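Local coordinates for protein fluvirucin B1 DH domain from module 1 (Actinomadura vulgaris, PDB 6OBV) that probably dehydrates the beta-hydroxyacyl intermediate made by the first module of the fluvirucin B1 polyketide synthase, forming an alpha,beta-unsaturated chain, at residues P38-A43 with L117-T122; H63-D68 with V75-T80; V173-H178 with T237-Q242. All blocks are in the same frame, centred on the assembly; numbering follows the deposited sequence.

Interaction 1. Residues P38-A43 with L117-T122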
loop_
_atom_site.group_PDB
_atom_site.type_symbol
_atom_site.label_atom_id
_atom_site.label_comp_id
_atom_site.label_asym_id
_atom_site.label_seq_id
_atom_site.Cartn_x
_atom_site.Cartn_y
_atom_site.Cartn_z
ATOM N N PRO A 38 15.417 -0.984 6.855
ATOM C CA PRO A 38 15.804 -2.328 6.373
ATOM C C PRO A 38 14.647 -3.301 6.203
ATOM O O PRO A 38 14.781 -4.267 5.443
ATOM C CB PRO A 38 16.788 -2.819 7.451
ATOM C CG PRO A 38 17.349 -1.566 8.061
ATOM C CD PRO A 38 16.182 -0.593 8.057
ATOM N N MET A 39 13.519 -3.105 6.883
ATOM C CA MET A 39 12.430 -4.061 6.796
ATOM C C MET A 39 11.198 -3.509 6.110
ATOM O O MET A 39 10.350 -4.300 5.684
ATOM C CB MET A 39 12.027 -4.559 8.197
ATOM C CG MET A 39 13.181 -5.114 9.005
ATOM S SD MET A 39 12.645 -6.021 10.476
ATOM C CE MET A 39 12.093 -4.711 11.530
ATOM N N LEU A 40 11.077 -2.184 6.004
ATOM C CA LEU A 40 9.952 -1.532 5.339
ATOM C C LEU A 40 10.466 -0.646 4.219
ATOM O O LEU A 40 11.412 0.120 4.422
ATOM C CB LEU A 40 9.151 -0.675 6.307
ATOM C CG LEU A 40 8.596 -1.419 7.498
ATOM C CD1 LEU A 40 8.253 -0.383 8.514
ATOM C CD2 LEU A 40 7.374 -2.263 7.079
ATOM N N GLY A 41 9.823 -0.727 3.056
ATOM C CA GLY A 41 10.261 0.007 1.892
ATOM C C GLY A 41 9.236 0.938 1.269
ATOM O O GLY A 41 9.582 1.665 0.329
ATOM N N ALA A 42 7.990 0.950 1.760
ATOM C CA ALA A 42 6.960 1.754 1.105
ATOM C C ALA A 42 5.919 2.249 2.101
ATOM O O ALA A 42 5.535 1.523 3.020
ATOM C CB ALA A 42 6.270 0.957 -0.010
ATOM N N ALA A 43 5.459 3.488 1.914
ATOM C CA ALA A 43 4.339 4.030 2.685
ATOM C C ALA A 43 3.196 4.342 1.734
ATOM O O ALA A 43 3.369 5.103 0.777
ATOM C CB ALA A 43 4.736 5.288 3.463
ATOM N N LEU A 117 5.422 -8.141 5.078
ATOM C CA LEU A 117 5.073 -7.397 6.288
ATOM C C LEU A 117 4.126 -6.263 5.933
ATOM O O LEU A 117 4.289 -5.630 4.891
ATOM C CB LEU A 117 6.313 -6.801 6.957
ATOM C CG LEU A 117 7.403 -7.724 7.487
ATOM C CD1 LEU A 117 8.495 -6.869 8.185
ATOM C CD2 LEU A 117 6.805 -8.731 8.449
ATOM N N GLN A 118 3.149 -5.992 6.801
ATOM C CA GLN A 118 2.314 -4.803 6.645
ATOM C C GLN A 118 2.054 -4.185 8.007
ATOM O O GLN A 118 1.594 -4.873 8.922
ATOM C CB GLN A 118 0.971 -5.107 5.973
ATOM C CG GLN A 118 0.925 -4.815 4.501
ATOM C CD GLN A 118 -0.494 -4.757 3.962
ATOM O OE1 GLN A 118 -1.392 -4.208 4.598
ATOM N NE2 GLN A 118 -0.701 -5.335 2.791
ATOM N N VAL A 119 2.325 -2.888 8.121
ATOM C CA VAL A 119 2.116 -2.124 9.341
ATOM C C VAL A 119 1.025 -1.105 9.044
ATOM O O VAL A 119 1.225 -0.187 8.242
ATOM C CB VAL A 119 3.402 -1.432 9.821
ATOM C CG1 VAL A 119 3.148 -0.758 11.153
ATOM C CG2 VAL A 119 4.574 -2.428 9.931
ATOM N N ALA A 120 -0.136 -1.270 9.664
ATOM C CA ALA A 120 -1.267 -0.391 9.416
ATOM C C ALA A 120 -1.408 0.600 10.566
ATOM O O ALA A 120 -1.313 0.219 11.736
ATOM C CB ALA A 120 -2.549 -1.204 9.246
ATOM N N VAL A 121 -1.615 1.873 10.222
ATOM C CA VAL A 121 -1.738 2.963 11.188
ATOM C C VAL A 121 -3.021 3.729 10.876
ATOM O O VAL A 121 -3.243 4.128 9.730
ATOM C CB VAL A 121 -0.517 3.903 11.134
ATOM C CG1 VAL A 121 -0.696 5.064 12.079
ATOM C CG2 VAL A 121 0.763 3.139 11.464
ATOM N N THR A 122 -3.859 3.940 11.885
ATOM C CA THR A 122 -5.125 4.612 11.631
ATOM C C THR A 122 -4.946 6.131 11.597
ATOM O O THR A 122 -3.890 6.679 11.926
ATOM C CB THR A 122 -6.166 4.250 12.693
ATOM O OG1 THR A 122 -5.700 4.687 13.979
ATOM C CG2 THR A 122 -6.435 2.725 12.736
#

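Interaction 2. Residues H63-D68 with V75-T80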
loop_
_atom_site.group_PDB
_atom_site.type_symbol
_atom_site.label_atom_id
_atom_site.label_comp_id
_atom_site.label_asym_id
_atom_site.label_seq_id
_atom_site.Cartn_x
_atom_site.Cartn_y
_atom_site.Cartn_z
ATOM N N HIS A 63 18.007 -10.732 5.780
ATOM C CA HIS A 63 18.100 -10.418 7.206
ATOM C C HIS A 63 18.651 -11.649 7.920
ATOM O O HIS A 63 17.903 -12.394 8.566
ATOM C CB HIS A 63 16.728 -10.023 7.749
ATOM C CG HIS A 63 16.140 -8.812 7.086
ATOM N ND1 HIS A 63 15.588 -8.842 5.821
ATOM C CD2 HIS A 63 16.031 -7.531 7.513
ATOM C CE1 HIS A 63 15.161 -7.634 5.500
ATOM N NE2 HIS A 63 15.417 -6.819 6.512
ATOM N N PRO A 64 19.954 -11.911 7.800
ATOM C CA PRO A 64 20.499 -13.177 8.335
ATOM C C PRO A 64 20.372 -13.315 9.845
ATOM O O PRO A 64 20.442 -14.438 10.361
ATOM C CB PRO A 64 21.971 -13.142 7.898
ATOM C CG PRO A 64 22.269 -11.683 7.652
ATOM C CD PRO A 64 20.989 -11.077 7.160
ATOM N N TRP A 65 20.188 -12.217 10.573
ATOM C CA TRP A 65 20.020 -12.318 12.014
ATOM C C TRP A 65 18.723 -13.032 12.392
ATOM O O TRP A 65 18.622 -13.563 13.507
ATOM C CB TRP A 65 20.073 -10.918 12.639
ATOM C CG TRP A 65 19.092 -9.930 12.047
ATOM C CD1 TRP A 65 19.327 -9.062 11.022
ATOM C CD2 TRP A 65 17.730 -9.696 12.467
ATOM N NE1 TRP A 65 18.198 -8.306 10.772
ATOM C CE2 TRP A 65 17.211 -8.668 11.652
ATOM C CE3 TRP A 65 16.909 -10.250 13.456
ATOM C CZ2 TRP A 65 15.897 -8.194 11.782
ATOM C CZ3 TRP A 65 15.597 -9.770 13.594
ATOM C CH2 TRP A 65 15.104 -8.760 12.754
ATOM N N LEU A 66 17.740 -13.071 11.485
ATOM C CA LEU A 66 16.500 -13.808 11.739
ATOM C C LEU A 66 16.773 -15.229 12.197
ATOM O O LEU A 66 16.104 -15.738 13.104
ATOM C CB LEU A 66 15.637 -13.851 10.483
ATOM C CG LEU A 66 14.894 -12.587 10.078
ATOM C CD1 LEU A 66 14.344 -12.802 8.675
ATOM C CD2 LEU A 66 13.785 -12.269 11.070
ATOM N N ALA A 67 17.764 -15.882 11.590
ATOM C CA ALA A 67 18.026 -17.290 11.847
ATOM C C ALA A 67 18.471 -17.561 13.267
ATOM O O ALA A 67 18.550 -18.727 13.653
ATOM C CB ALA A 67 19.094 -17.820 10.887
ATOM N N ASP A 68 18.750 -16.526 14.047
ATOM C CA ASP A 68 19.455 -16.670 15.308
ATOM C C ASP A 68 18.591 -16.364 16.520
ATOM O O ASP A 68 19.128 -16.175 17.618
ATOM C CB ASP A 68 20.676 -15.758 15.307
ATOM C CG ASP A 68 21.809 -16.319 14.503
ATOM O OD1 ASP A 68 21.718 -17.492 14.098
ATOM O OD2 ASP A 68 22.794 -15.587 14.281
ATOM N N VAL A 75 12.458 -21.013 14.380
ATOM C CA VAL A 75 12.864 -19.625 14.209
ATOM C C VAL A 75 11.641 -18.741 14.423
ATOM O O VAL A 75 10.612 -18.924 13.759
ATOM C CB VAL A 75 13.481 -19.398 12.819
ATOM C CG1 VAL A 75 13.925 -17.956 12.661
ATOM C CG2 VAL A 75 14.642 -20.349 12.606
ATOM N N LEU A 76 11.752 -17.789 15.357
ATOM C CA LEU A 76 10.684 -16.861 15.712
ATOM C C LEU A 76 11.153 -15.435 15.494
ATOM O O LEU A 76 12.229 -15.052 15.977
ATOM C CB LEU A 76 10.272 -17.006 17.178
ATOM C CG LEU A 76 9.562 -18.315 17.480
ATOM C CD1 LEU A 76 9.411 -18.482 18.983
ATOM C CD2 LEU A 76 8.219 -18.320 16.769
ATOM N N PHE A 77 10.342 -14.651 14.800
ATOM C CA PHE A 77 10.614 -13.228 14.699
ATOM C C PHE A 77 10.612 -12.629 16.106
ATOM O O PHE A 77 9.712 -12.927 16.896
ATOM C CB PHE A 77 9.567 -12.559 13.808
ATOM C CG PHE A 77 9.888 -11.126 13.439
ATOM C CD1 PHE A 77 10.851 -10.836 12.475
ATOM C CD2 PHE A 77 9.197 -10.074 14.035
ATOM C CE1 PHE A 77 11.137 -9.521 12.131
ATOM C CE2 PHE A 77 9.465 -8.751 13.695
ATOM C CZ PHE A 77 10.432 -8.473 12.733
ATOM N N PRO A 78 11.603 -11.817 16.468
ATOM C CA PRO A 78 11.671 -11.326 17.857
ATOM C C PRO A 78 10.605 -10.276 18.119
ATOM O O PRO A 78 10.335 -9.421 17.275
ATOM C CB PRO A 78 13.085 -10.731 17.966
ATOM C CG PRO A 78 13.463 -10.352 16.545
ATOM C CD PRO A 78 12.687 -11.285 15.609
ATOM N N GLY A 79 9.985 -10.352 19.302
ATOM C CA GLY A 79 9.025 -9.328 19.693
ATOM C C GLY A 79 9.579 -7.923 19.561
ATOM O O GLY A 79 8.842 -6.980 19.231
ATOM N N THR A 80 10.887 -7.762 19.773
ATOM C CA THR A 80 11.503 -6.456 19.574
ATOM C C THR A 80 11.464 -6.026 18.121
ATOM O O THR A 80 11.526 -4.829 17.836
ATOM C CB THR A 80 12.954 -6.441 20.073
ATOM O OG1 THR A 80 13.722 -7.437 19.390
ATOM C CG2 THR A 80 13.016 -6.680 21.591
HETATM O O HOH W 1 14.304 -13.969 14.115
#

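Interaction 3. Residues V173-H178 with T237-Q242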
loop_
_atom_site.group_PDB
_atom_site.type_symbol
_atom_site.label_atom_id
_atom_site.label_comp_id
_atom_site.label_asym_id
_atom_site.label_seq_id
_atom_site.Cartn_x
_atom_site.Cartn_y
_atom_site.Cartn_z
ATOM N N VAL A 173 28.952 -9.339 37.730
ATOM C CA VAL A 173 28.433 -10.695 37.632
ATOM C C VAL A 173 29.200 -11.425 36.539
ATOM O O VAL A 173 29.413 -10.870 35.456
ATOM C CB VAL A 173 26.925 -10.690 37.324
ATOM C CG1 VAL A 173 26.436 -12.097 36.974
ATOM C CG2 VAL A 173 26.170 -10.114 38.508
ATOM N N ASP A 174 29.620 -12.658 36.820
ATOM C CA ASP A 174 30.186 -13.522 35.785
ATOM C C ASP A 174 29.067 -13.993 34.864
ATOM O O ASP A 174 28.198 -14.762 35.285
ATOM C CB ASP A 174 30.903 -14.713 36.415
ATOM C CG ASP A 174 31.737 -15.499 35.409
ATOM O OD1 ASP A 174 31.583 -15.252 34.194
ATOM O OD2 ASP A 174 32.561 -16.347 35.831
ATOM N N VAL A 175 29.079 -13.539 33.611
ATOM C CA VAL A 175 28.104 -13.990 32.627
ATOM C C VAL A 175 28.746 -14.907 31.583
ATOM O O VAL A 175 28.207 -15.075 30.505
ATOM C CB VAL A 175 27.371 -12.806 31.960
ATOM C CG1 VAL A 175 26.630 -11.971 32.992
ATOM C CG2 VAL A 175 28.330 -11.931 31.172
ATOM N N SER A 176 29.883 -15.535 31.891
ATOM C CA SER A 176 30.555 -16.325 30.862
ATOM C C SER A 176 29.746 -17.564 30.468
ATOM O O SER A 176 29.723 -17.927 29.288
ATOM C CB SER A 176 31.968 -16.700 31.318
ATOM O OG SER A 176 31.969 -17.467 32.504
ATOM N N GLY A 177 29.081 -18.218 31.417
ATOM C CA GLY A 177 28.176 -19.312 31.120
ATOM C C GLY A 177 26.724 -18.926 30.882
ATOM O O GLY A 177 25.874 -19.815 30.744
ATOM N N HIS A 178 26.416 -17.628 30.796
ATOM C CA HIS A 178 25.025 -17.181 30.778
ATOM C C HIS A 178 24.260 -17.730 29.575
ATOM O O HIS A 178 23.161 -18.282 29.721
ATOM C CB HIS A 178 24.978 -15.653 30.789
ATOM C CG HIS A 178 23.603 -15.102 30.979
ATOM N ND1 HIS A 178 22.961 -15.118 32.197
ATOM C CD2 HIS A 178 22.735 -14.547 30.101
ATOM C CE1 HIS A 178 21.760 -14.582 32.062
ATOM N NE2 HIS A 178 21.595 -14.236 30.800
ATOM N N THR A 237 18.023 -9.253 32.517
ATOM C CA THR A 237 16.994 -9.173 33.549
ATOM C C THR A 237 16.769 -10.502 34.246
ATOM O O THR A 237 16.323 -10.522 35.400
ATOM C CB THR A 237 15.682 -8.694 32.947
ATOM O OG1 THR A 237 15.489 -9.342 31.689
ATOM C CG2 THR A 237 15.730 -7.235 32.717
ATOM N N GLY A 238 17.039 -11.619 33.563
ATOM C CA GLY A 238 16.851 -12.931 34.179
ATOM C C GLY A 238 17.833 -13.264 35.287
ATOM O O GLY A 238 17.611 -14.245 36.009
ATOM N N LEU A 239 18.894 -12.464 35.447
ATOM C CA LEU A 239 19.925 -12.767 36.433
ATOM C C LEU A 239 19.393 -12.710 37.856
ATOM O O LEU A 239 19.923 -13.389 38.745
ATOM C CB LEU A 239 21.093 -11.801 36.270
ATOM C CG LEU A 239 21.889 -12.058 34.986
ATOM C CD1 LEU A 239 22.711 -10.844 34.575
ATOM C CD2 LEU A 239 22.790 -13.283 35.143
ATOM N N ILE A 240 18.355 -11.915 38.104
ATOM C CA ILE A 240 17.790 -11.853 39.450
ATOM C C ILE A 240 16.727 -12.932 39.642
ATOM O O ILE A 240 16.838 -13.778 40.541
ATOM C CB ILE A 240 17.222 -10.450 39.733
ATOM C CG1 ILE A 240 18.299 -9.406 39.432
ATOM C CG2 ILE A 240 16.702 -10.362 41.166
ATOM C CD1 ILE A 240 18.146 -8.137 40.160
ATOM N N GLU A 241 15.691 -12.910 38.796
ATOM C CA GLU A 241 14.581 -13.848 38.956
ATOM C C GLU A 241 15.049 -15.291 38.810
ATOM O O GLU A 241 14.625 -16.167 39.575
ATOM C CB GLU A 241 13.469 -13.548 37.944
ATOM C CG GLU A 241 12.839 -12.159 38.050
ATOM C CD GLU A 241 13.674 -11.063 37.395
ATOM O OE1 GLU A 241 14.641 -10.588 38.027
ATOM O OE2 GLU A 241 13.354 -10.672 36.248
ATOM N N GLN A 242 15.936 -15.550 37.848
ATOM C CA GLN A 242 16.380 -16.901 37.525
ATOM C C GLN A 242 15.164 -17.803 37.328
ATOM O O GLN A 242 14.967 -18.809 38.015
ATOM C CB GLN A 242 17.322 -17.445 38.602
ATOM C CG GLN A 242 18.603 -16.645 38.792
ATOM C CD GLN A 242 19.288 -16.956 40.119
ATOM O OE1 GLN A 242 20.064 -17.912 40.226
ATOM N NE2 GLN A 242 18.995 -16.153 41.139
#

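Interaction 1. Residues P38-A43 with L117-T122
L40 meets V119 although their strands are not adjacent in strand order: strand 52-58 runs between strands 40-45 and 115-121, and the contact is made across it by side chains, with no hydrogen bond from one segment to the other. The setting is the N-terminal half of the double hot-dog fold of polyketide synthase dehydratases, in which a curved antiparallel sheet wraps round a central helix, here 79-92. The closest approach of the two backbones is 7.7 Å, from L40 CA to L117 CA, and side chains bridge this gap on the helix side of the strands. Backbone pairing confirms the order of strands, since G41 and A42 both face T55 and form a classic beta bulge, while L117 bonds to G56 on the other edge of the same strand.

Two apolar pairings carry the contact. L40 and V119 cross at about a right angle, one methyl of each doing the touching: CD2 of L40 lies 4.0 Å from CG2 of V119. The valine's chi1 of -175° puts CG2 beside the backbone N and anti to the carbonyl carbon, and this branch meets the leucine. L85 and A89 of helix 79-92 close over this group, L85 touching M39, L40 and L117, and A89 touching V119. The pairing is thus part of the apolar packing between helix 79-92 and the strands. Q118 points the other way, and its NE2 donates to the backbone O of E45 of the second subunit, placing the outer side of strand 115-121 at the dimer interface.

The second pairing belongs to L117, whose extended chain (chi2 -177°) carries CD1 to both side chain and backbone of M39. That methyl rests 4.2 Å from M39 CB and 4.0 Å from M39 O.

Interaction 2. Residues H63-D68 with V75-T80
Apolar contacts between W65, L66, F77 and P78 form the larger part of this buried contact. The indole presents its far rim: CZ3 of W65 lies 3.7 Å from CG of P78, which sits at the ring edge, near its plane. W65 CG stands between its backbone N and carbonyl carbon (chi1 55°), an orientation that swings the indole over to the proline. L66 brings CD2 to the edge of the F77 ring, 3.6 Å from CD1. P78 also packs on its own neighbour, its CD 3.5 Å above one face of F77, offset toward the rim. V75 CG1 is placed 3.1 Å from L66 O, an approach short enough to be doubtful in detail.

The polar link runs through a water, which donates to L66 O at 2.7 Å and to L76 O at 3.0 Å, bridging segments that share no direct hydrogen bond.

H69, which follows the 3-10 turn 64-67, bonds through ND1 to L76 O. H69 and P78 keep the histidine-to-proline spacing of the HxxxGxxxxP signature of polyketide synthase dehydratases, though not its glycine, and the histidine is probably at the active site, as in relatives.

Interaction 3. Residues V173-H178 with T237-Q242
L239 and H178 make the tight part of this contact: CD2 of the leucine is 3.5 Å from both ND1 and CE1 of the imidazole. One methyl thus sits against the ND1-CE1 bond, and the two side chains meet at a slant. CG of L239 follows at 3.9 Å from CE1 of H178. The imidazole is brought there by CG lying anti to the backbone N (chi1 -171°), which extends the ring from the start of helix 178-185 toward the short, weakly bonded helix 238-241. Its NE2 has a weak hydrogen bond to H235 O, a further tie to the chain just ahead of that short helix.

The valine contacts are looser: the same CD2 of L239 is 4.2 Å from V173 CG1, while CD1 of L239 is 4.4 Å from V175 CG1, so two valines and the histidine share one leucine. A199 of strand 196-202 touches both V175 and L239, giving the group a floor on the sheet.

The solvent side is polar and organised within each segment instead of between them. D174 OD1 accepts from S176 N at 2.9 Å and from S176 OG at 2.8 Å, both donors approaching from the same face of the carboxylate plane; the first bond defines an Asx turn. H178 N then bonds to V175 O, closing a type I turn that leaves G177 at the N-cap of the next helix. On the other segment, Q242 N bonds to G238 O, and Q242 turns out of the helix with positive phi (51°).

The contact thus joins a turn leading from strand 171-173, outermost within this chain, into helix 178-185 to the weakly bonded helix, both lying in the C-terminal half of the double hot-dog fold of polyketide synthase dehydratases.

Overall arrangement
From the N terminus, the chain passes through 38-43, runs on to 63-68, and returns at 75-80 to close the short loop of interaction 2, joining the turn after strand 52-58 to the start of helix 79-92. Then 117-122 closes interaction 1, which ties strand 40-45 to strand 115-121 and whose longer loop therefore contains interaction 2 whole. The two also touch in space: H63 NE2 is 2.8 Å from P38 O, a probable hydrogen bond, and M39 packs on F77 and W65. Interaction 3 comes later, in series, joining the lead into helix 178-185 to helix 238-241. Its centre is about 36 Å from that of interaction 1, on the opposite side of the chain's centre.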